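Side-chain contacts in ricin B-related lectin (PDB 5MUA), which binds galactose through a ricin B-type lectin domain and carries a calcium-binding papain-like protease domain that the inhibitor E64 modifies: residues I205-C208 against D209-A212; I108-K111 against E112-T115. All coordinates share one frame; numbering follows the deposited sequence.

Interaction 1 (I205-C208 against D209-A212); sequences IFDC and DDFA. With CA (calcium ion), chain H; CA (calcium ion), chain I; E64 (N-[N-[1-hydroxycarboxyethyl-carbonyl]leucylamino-butyl]-guanidine), chain K.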
# COMPACT_ATOMS: atom_id res chain seq x y z
N ILE B 205 4.11 0.07 -14.76
CA ILE B 205 4.29 -1.14 -14.02
C ILE B 205 4.90 -0.88 -12.61
O ILE B 205 4.61 -1.58 -11.68
CB ILE B 205 5.12 -2.11 -14.88
CG1 ILE B 205 5.06 -3.53 -14.34
CG2 ILE B 205 6.59 -1.65 -15.06
CD1 ILE B 205 3.67 -4.16 -14.19
N PHE B 206 5.72 0.15 -12.52
CA PHE B 206 6.18 0.63 -11.23
C PHE B 206 6.61 2.09 -11.32
O PHE B 206 7.75 2.45 -11.33
CB PHE B 206 7.28 -0.25 -10.65
CG PHE B 206 7.24 -0.22 -9.15
CD1 PHE B 206 6.36 -1.06 -8.46
CD2 PHE B 206 8.04 0.64 -8.46
CE1 PHE B 206 6.27 -1.07 -7.08
CE2 PHE B 206 7.92 0.68 -7.06
CZ PHE B 206 7.07 -0.17 -6.38
N ASP B 207 5.58 2.94 -11.33
CA ASP B 207 5.66 4.36 -11.53
C ASP B 207 5.10 5.13 -10.28
O ASP B 207 4.98 4.52 -9.20
CB ASP B 207 5.20 4.80 -12.90
CG ASP B 207 3.74 4.47 -13.18
OD1 ASP B 207 3.11 3.75 -12.34
OD2 ASP B 207 3.20 5.06 -14.17
N CYS B 208 4.86 6.44 -10.39
CA CYS B 208 4.69 7.23 -9.16
C CYS B 208 3.54 6.65 -8.33
O CYS B 208 3.66 6.58 -7.09
CB CYS B 208 4.39 8.65 -9.45
SG CYS B 208 2.97 9.05 -10.51
N ASP B 209 2.46 6.22 -8.96
CA ASP B 209 1.39 5.66 -8.20
C ASP B 209 1.85 4.48 -7.35
O ASP B 209 1.37 4.32 -6.22
CB ASP B 209 0.16 5.33 -9.04
CG ASP B 209 0.41 4.28 -10.15
OD1 ASP B 209 0.32 3.07 -9.86
OD2 ASP B 209 0.76 4.74 -11.27
N ASP B 210 2.74 3.67 -7.86
CA ASP B 210 3.18 2.47 -7.16
C ASP B 210 4.11 2.84 -5.99
O ASP B 210 3.98 2.34 -4.92
CB ASP B 210 3.83 1.51 -8.13
CG ASP B 210 2.87 1.09 -9.20
OD1 ASP B 210 1.91 0.37 -8.84
OD2 ASP B 210 3.01 1.60 -10.33
N PHE B 211 5.05 3.76 -6.25
CA PHE B 211 5.92 4.24 -5.19
C PHE B 211 5.09 4.79 -4.05
O PHE B 211 5.39 4.43 -2.90
CB PHE B 211 6.87 5.31 -5.68
CG PHE B 211 8.03 4.77 -6.48
CD1 PHE B 211 9.20 4.34 -5.85
CD2 PHE B 211 7.93 4.62 -7.87
CE1 PHE B 211 10.23 3.80 -6.56
CE2 PHE B 211 8.98 4.09 -8.60
CZ PHE B 211 10.13 3.65 -7.93
N ALA B 212 4.09 5.63 -4.34
CA ALA B 212 3.33 6.26 -3.29
C ALA B 212 2.42 5.27 -2.51
O ALA B 212 2.27 5.31 -1.29
CB ALA B 212 2.56 7.47 -3.82
CA CA H . 1.32 2.28 -11.93
CA CA I . 0.82 5.33 -13.52
C1 E64 K . 5.09 9.50 -12.26
O1 E64 K . 5.67 8.42 -12.38
O2 E64 K . 5.69 10.61 -12.08
C2 E64 K . 3.62 9.50 -12.19
C3 E64 K . 3.05 8.59 -13.28
O3 E64 K . 3.37 9.40 -14.40
C4 E64 K . 1.58 8.41 -13.17
O4 E64 K . 1.11 7.43 -12.69
N1 E64 K . 0.83 9.39 -13.53
C6 E64 K . -0.63 9.39 -13.49
C7 E64 K . -1.36 10.18 -12.42
C8 E64 K . -0.87 9.91 -11.00
C9 E64 K . -1.35 8.54 -10.53
C10 E64 K . -1.40 10.98 -10.15
C11 E64 K . -1.33 9.41 -14.84
O5 E64 K . -1.49 10.52 -15.33
N2 E64 K . -1.73 8.32 -15.44
C12 E64 K . -2.59 8.30 -16.63
C13 E64 K . -3.91 7.60 -16.31
C14 E64 K . -4.85 7.36 -17.52
C15 E64 K . -6.20 8.01 -17.27
N3 E64 K . -7.18 7.44 -18.21
C16 E64 K . -8.48 7.65 -18.20
N4 E64 K . -9.03 8.58 -17.39
N5 E64 K . -9.28 6.86 -18.99
O HOH W 1 0.43 0.15 -10.99
O HOH W 2 0.79 6.42 -15.81
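D207 and D209 both hold CG between backbone N and carbonyl carbon (chi1 62° in each), which turns their carboxylates toward one pair of calcium ions, while D210 sets CG beside its own N. D207 bridges with one oxygen per metal: OD1 lies 2.4 Å from one calcium, OD2 2.5 Å from the other. D209 grips the first ion with both oxygens and shares OD2 with the second, 2.3 Å away. D210 OD2 binds the first calcium and accepts a hydrogen bond from D207 N through its anti lone pair (3.1 Å). E204 O and the D176 carboxylate of the second subunit complete the first site; S175 O of that subunit binds the second. D210 CB rests over one face of the F206 ring, a CH-pi contact, while the edge of F206 points to the face of F211 (planes at 69°). The first helical hydrogen bonds run from F211 N to D207 O and from A212 N to C208 O. C208 SG is covalently joined to E64 C2 (1.9 Å), and E64 O4 ligates the second calcium. The cysteine heads its helix as in papain-like proteases; three carboxylates this close beside it would probably repel without calcium, consistent with an ion-dependent arrangement.

Interaction 2 (I108-K111 against E112-T115); sequences IKSK and ETGT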
# COMPACT_ATOMS: atom_id res chain seq x y z
N ILE B 108 -0.02 13.05 37.94
CA ILE B 108 -0.57 11.74 37.52
C ILE B 108 -0.83 10.94 38.82
O ILE B 108 0.08 10.43 39.46
CB ILE B 108 0.39 10.97 36.62
CG1 ILE B 108 0.92 11.87 35.49
CG2 ILE B 108 -0.28 9.72 36.06
CD1 ILE B 108 2.07 11.24 34.74
N LYS B 109 -2.12 10.75 39.15
CA LYS B 109 -2.48 10.15 40.42
C LYS B 109 -3.18 8.84 40.19
O LYS B 109 -4.09 8.77 39.34
CB LYS B 109 -3.43 11.07 41.16
CG LYS B 109 -3.83 10.56 42.56
CD LYS B 109 -4.70 11.56 43.24
CE LYS B 109 -6.02 11.59 42.61
NZ LYS B 109 -7.06 12.29 43.42
N SER B 110 -2.75 7.82 40.92
CA SER B 110 -3.42 6.47 40.87
C SER B 110 -4.84 6.56 41.41
O SER B 110 -5.06 7.07 42.54
CB SER B 110 -2.63 5.46 41.64
OG SER B 110 -3.43 4.29 41.83
N LYS B 111 -5.81 6.10 40.63
CA LYS B 111 -7.23 6.14 41.08
C LYS B 111 -7.33 5.25 42.30
O LYS B 111 -8.09 5.56 43.22
CB LYS B 111 -8.17 5.57 40.01
CG LYS B 111 -9.64 5.63 40.43
CD LYS B 111 -10.50 4.87 39.50
CE LYS B 111 -11.98 4.75 39.94
NZ LYS B 111 -12.55 3.76 38.96
N GLU B 112 -6.59 4.16 42.34
CA GLU B 112 -6.72 3.24 43.46
C GLU B 112 -6.24 3.85 44.76
O GLU B 112 -6.98 3.82 45.76
CB GLU B 112 -5.98 1.97 43.21
CG GLU B 112 -5.57 0.96 44.28
CD GLU B 112 -6.68 0.04 44.63
OE1 GLU B 112 -6.57 -0.59 45.68
OE2 GLU B 112 -7.61 -0.07 43.81
N THR B 113 -5.05 4.45 44.73
CA THR B 113 -4.37 4.84 45.96
C THR B 113 -4.36 6.28 46.31
O THR B 113 -4.12 6.60 47.46
CB THR B 113 -2.93 4.37 45.93
OG1 THR B 113 -2.23 5.06 44.91
CG2 THR B 113 -2.82 2.88 45.74
N GLY B 114 -4.65 7.18 45.37
CA GLY B 114 -4.38 8.58 45.59
C GLY B 114 -2.92 8.93 45.64
O GLY B 114 -2.61 10.09 45.96
N THR B 115 -2.00 7.99 45.40
CA THR B 115 -0.56 8.34 45.33
C THR B 115 -0.17 8.70 43.92
O THR B 115 -0.89 8.41 42.94
CB THR B 115 0.34 7.24 45.88
OG1 THR B 115 0.19 6.05 45.13
CG2 THR B 115 -0.01 6.92 47.35
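S110 OG accepts two weak hydrogen bonds at the bend, from E112 N (3.2 Å) and T113 N (3.3 Å). Its chi1 of 167° swings OG away from the serine's own N and toward these two amides; with the bond from G114 N to S110 O (2.9 Å) this makes an ST motif. The S110 backbone is held more firmly: its N donates to T115 O at 2.8 Å, nearly straight at 164°. Together these bonds close the turn of a beta hairpin, where G114, with positive phi, reverses the chain. T113 OG1 approaches the flank of S110, 3.3 Å from its CB, and donates to T115 OG1 at 2.6 Å, linking two threonine hydroxyls within the returning arm. Across the turn K109 lays CG and CD alongside the G114 backbone, CG 3.6 Å from G114 C, before its chain bends at chi3. K111 runs extended to salt bridges with E56 and D93. The turn joins strand 107-110 to strand 116-120 in the trefoil lectin region, with I108 and V117 bonded through their backbones; L73 of strand 70-73 packs against S110, T113 and T115, and strand 97-100 flanks I108 and K109.

In the fold
Both contacts are local, each within one continuous stretch, but they lie far apart: their centres are 52 Å from each other, on opposite sides of the chain's centre. Interaction 1 is wholly buried and opens helix 208-226 in the papain-like part; its carboxylates gather round two calcium ions, and the second subunit contributes to the same ions. Interaction 2 is only partly buried, connects two strands of the lectin part, and meets no other protein chain of the assembly; neutral hydroxyls and backbone amides do the holding, with charged chains at its margin. E64 is covalently part of interaction 1, whereas interaction 2 includes none of the residues that line the galactose pocket.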